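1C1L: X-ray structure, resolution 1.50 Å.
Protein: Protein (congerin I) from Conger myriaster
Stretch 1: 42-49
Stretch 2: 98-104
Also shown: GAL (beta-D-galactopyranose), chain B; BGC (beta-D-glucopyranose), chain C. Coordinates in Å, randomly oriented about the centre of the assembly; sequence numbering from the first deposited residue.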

# COMPACT_ATOMS: atom_id res chain seq x y z
N LEU A 42 -17.06 7.14 -4.61
CA LEU A 42 -16.29 7.31 -3.40
C LEU A 42 -17.15 7.35 -2.16
O LEU A 42 -18.11 8.13 -2.11
N SER A 43 -16.86 6.51 -1.15
CA SER A 43 -17.55 6.60 0.13
C SER A 43 -16.99 7.75 0.97
O SER A 43 -17.73 8.33 1.77
N LEU A 44 -15.73 8.13 0.83
CA LEU A 44 -15.20 9.25 1.59
C LEU A 44 -14.18 9.98 0.74
O LEU A 44 -13.29 9.36 0.15
N HIS A 45 -14.40 11.29 0.65
CA HIS A 45 -13.49 12.22 0.02
C HIS A 45 -13.15 13.13 1.18
O HIS A 45 -14.04 13.81 1.70
N LEU A 46 -11.89 13.18 1.62
CA LEU A 46 -11.48 13.97 2.76
C LEU A 46 -10.53 15.01 2.21
O LEU A 46 -9.38 14.70 1.88
N ASP A 47 -11.01 16.24 2.07
CA ASP A 47 -10.25 17.31 1.44
C ASP A 47 -9.71 18.33 2.44
O ASP A 47 -10.47 18.92 3.21
N HIS A 48 -8.39 18.47 2.52
CA HIS A 48 -7.76 19.50 3.34
C HIS A 48 -7.47 20.66 2.43
O HIS A 48 -6.63 20.56 1.53
N ARG A 49 -8.20 21.75 2.62
CA ARG A 49 -8.06 22.93 1.79
C ARG A 49 -7.29 23.99 2.55
O ARG A 49 -7.74 24.52 3.58
N LYS A 98 -20.61 4.58 10.28
CA LYS A 98 -19.71 5.71 10.26
C LYS A 98 -18.27 5.36 9.88
O LYS A 98 -17.82 4.23 10.07
N PHE A 99 -17.61 6.37 9.34
CA PHE A 99 -16.18 6.41 9.13
C PHE A 99 -15.66 7.18 10.33
O PHE A 99 -16.28 8.14 10.82
N TYR A 100 -14.49 6.75 10.77
CA TYR A 100 -13.77 7.33 11.87
C TYR A 100 -12.43 7.75 11.30
O TYR A 100 -11.66 6.92 10.79
N ILE A 101 -12.14 9.05 11.37
CA ILE A 101 -10.95 9.64 10.77
C ILE A 101 -10.07 10.14 11.89
O ILE A 101 -10.44 11.02 12.68
N ASP A 102 -8.89 9.57 12.02
CA ASP A 102 -7.97 9.98 13.05
C ASP A 102 -6.78 10.62 12.37
O ASP A 102 -5.94 9.94 11.76
N ILE A 103 -6.65 11.94 12.49
CA ILE A 103 -5.52 12.64 11.93
C ILE A 103 -4.42 12.67 12.99
O ILE A 103 -4.64 13.01 14.15
N LEU A 104 -3.22 12.23 12.62
CA LEU A 104 -2.12 12.20 13.56
C LEU A 104 -1.79 13.61 14.00
O LEU A 104 -1.58 14.49 13.16

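The two strands, 44-49 and 98-103, run in roughly the same direction, their axes crossing at -29° with a closest approach of 10.4 Å. No hydrogen bond joins the two stretches. At this spacing the contact is made almost entirely by side chains, and it buries 313 Å² in total.

Strand alternation decides which residues take part. From stretch 1, L44, L46 and H48 point toward the other strand. From stretch 2, F99, I101 and I103 do the same. The backbone register sets L44 near F99 and L46 near I101.

S43 sits where the chain turns a corner, and its CB also points toward stretch 2. Its chi1 is m (-75°). S43 CB makes the closest approach, 3.7 Å from F99 CZ.

F99 has chi1 m (-77°) and chi2 of 86°. This carries the ring back along its strand toward S43, while the CD2 side of the ring meets L44. L44 CD2 is 4.2 Å from F99 CD2. Both L44 and S43 approach the ring obliquely.

L44 and L46 share one rotamer, chi1 t and chi2 p, a common leucine conformation in strands. In L44 both methyls come within reach of I101 CD1, L44 CD2 at 4.0 Å and L44 CD1 at 4.3 Å, so CD2 touches two neighbours. In L46, CD2 is the methyl nearer stretch 2; L46 CD2 packs on I101 CG2 at 3.8 Å.

I101 therefore lies between the two leucines. Its chi1 is m (-59°), which sends CG1 toward L44 and CG2 toward L46. Its chi2 of 146° is off the usual well; CD1 is nevertheless in contact with L44.

I103 is more regular, with chi1 m (-62°) and chi2 t (166°). The extended chain brings its CD1 to H48. H48 has chi1 m (-82°) and chi2 of 79°. I103 CD1 lies 3.8 Å from H48 NE2, at the ring edge and near its plane. This is a van der Waals contact, as a methyl cannot accept or donate a hydrogen bond.

The alternate residues of stretch 1, H45, D47 and R49, are out of reach of stretch 2 and form a polar group at the sugars. H45 is t (168°) with chi2 of 76°. This places H45 NE2 2.7 Å from GAL O4 in a hydrogen bond, with O4 near the ring plane.

R49 starts at m (-58°) and is then fully extended, with chi2 and chi3 both t. The extension carries the guanidinium to the sugars. R49 NH2 donates to GAL O4 and GAL O5, each at 3.0 Å, and R49 NH1 donates to BGC O3 at 2.8 Å. D47, with chi1 t (-157°), steadies this group: R49 NE donates to D47 OD2 at 2.8 Å, a nearly straight hydrogen bond that is part of a salt bridge.

On stretch 2, Y100 points away from stretch 1. K98 and D102 are out of its reach, and so is L104, beyond the strand.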

# COMPACT_ATOMS: atom_id res chain seq x y z
CB LEU A 42 -15.49 8.60 -3.49
CG LEU A 42 -14.47 8.73 -4.61
CD1 LEU A 42 -13.91 10.13 -4.62
CD2 LEU A 42 -13.36 7.70 -4.41
CB SER A 43 -17.41 5.29 0.91
OG SER A 43 -18.27 4.31 0.35
CB LEU A 44 -14.53 8.76 2.90
CG LEU A 44 -13.83 9.83 3.75
CD1 LEU A 44 -14.83 10.82 4.31
CD2 LEU A 44 -13.05 9.15 4.86
CB HIS A 45 -14.21 13.01 -1.08
CG HIS A 45 -13.45 14.22 -1.63
ND1 HIS A 45 -12.42 14.27 -2.45
CD2 HIS A 45 -13.83 15.52 -1.39
CE1 HIS A 45 -12.15 15.52 -2.72
NE2 HIS A 45 -13.00 16.26 -2.07
CB LEU A 46 -10.78 13.07 3.78
CG LEU A 46 -10.08 13.75 4.96
CD1 LEU A 46 -11.10 14.40 5.87
CD2 LEU A 46 -9.25 12.74 5.70
CB ASP A 47 -11.18 17.97 0.41
CG ASP A 47 -10.49 18.72 -0.71
OD1 ASP A 47 -9.35 18.43 -1.06
OD2 ASP A 47 -11.11 19.61 -1.26
CB HIS A 48 -6.45 19.03 3.98
CG HIS A 48 -6.66 18.20 5.25
ND1 HIS A 48 -7.00 16.93 5.30
CD2 HIS A 48 -6.57 18.63 6.56
CE1 HIS A 48 -7.13 16.56 6.54
NE2 HIS A 48 -6.87 17.59 7.30
CB ARG A 49 -9.45 23.47 1.42
CG ARG A 49 -10.29 22.45 0.68
CD ARG A 49 -11.66 23.02 0.36
NE ARG A 49 -12.32 22.07 -0.51
CZ ARG A 49 -13.51 22.22 -1.07
NH1 ARG A 49 -14.24 23.31 -0.84
NH2 ARG A 49 -13.99 21.26 -1.85
CB LYS A 98 -19.60 6.38 11.62
CG LYS A 98 -20.88 6.91 12.23
CD LYS A 98 -20.56 7.35 13.64
CE LYS A 98 -21.86 7.70 14.34
NZ LYS A 98 -21.63 8.17 15.70
CB PHE A 99 -15.76 7.19 7.90
CG PHE A 99 -15.98 6.38 6.64
CD1 PHE A 99 -17.21 6.40 6.00
CD2 PHE A 99 -14.93 5.58 6.15
CE1 PHE A 99 -17.42 5.61 4.87
CE2 PHE A 99 -15.15 4.79 5.02
CZ PHE A 99 -16.39 4.81 4.39
CB TYR A 100 -13.60 6.28 12.96
CG TYR A 100 -14.93 5.69 13.39
CD1 TYR A 100 -15.73 6.42 14.27
CD2 TYR A 100 -15.36 4.45 12.93
CE1 TYR A 100 -16.96 5.92 14.67
CE2 TYR A 100 -16.59 3.94 13.33
CZ TYR A 100 -17.38 4.68 14.21
OH TYR A 100 -18.60 4.22 14.64
CB ILE A 101 -11.38 10.80 9.84
CG1 ILE A 101 -12.31 10.27 8.74
CG2 ILE A 101 -10.14 11.44 9.21
CD1 ILE A 101 -13.39 11.26 8.29
CB ASP A 102 -7.59 8.72 13.85
CG ASP A 102 -6.61 8.89 14.99
OD1 ASP A 102 -5.73 9.75 14.96
OD2 ASP A 102 -6.71 8.13 15.95
CB ILE A 103 -5.96 14.05 11.50
CG1 ILE A 103 -7.04 13.92 10.44
CG2 ILE A 103 -4.77 14.85 10.96
CD1 ILE A 103 -7.78 15.23 10.17
CB LEU A 104 -0.91 11.58 12.92
CG LEU A 104 0.33 11.47 13.79
CD1 LEU A 104 0.09 10.46 14.90
CD2 LEU A 104 1.49 11.10 12.90
C1 GAL B . -16.12 20.67 -4.74
C2 GAL B . -14.75 20.43 -5.38
C3 GAL B . -14.45 18.94 -5.48
C4 GAL B . -14.66 18.24 -4.12
C5 GAL B . -16.02 18.60 -3.55
C6 GAL B . -16.24 18.03 -2.17
O2 GAL B . -14.73 21.01 -6.67
O3 GAL B . -13.11 18.76 -5.92
O4 GAL B . -13.63 18.66 -3.24
O5 GAL B . -16.18 20.04 -3.47
O6 GAL B . -17.53 18.33 -1.70
C2 BGC C . -18.85 23.98 -2.52
C3 BGC C . -17.46 23.47 -2.96
C4 BGC C . -17.63 22.41 -4.04
C5 BGC C . -18.45 22.99 -5.20
C6 BGC C . -18.68 21.99 -6.32
C1 BGC C . -19.65 24.45 -3.73
O1 BGC C . -20.93 24.77 -3.34
O2 BGC C . -18.68 25.06 -1.62
O3 BGC C . -16.79 22.92 -1.84
O4 BGC C . -16.32 22.02 -4.53
O5 BGC C . -19.74 23.38 -4.70
O6 BGC C . -19.36 20.84 -5.85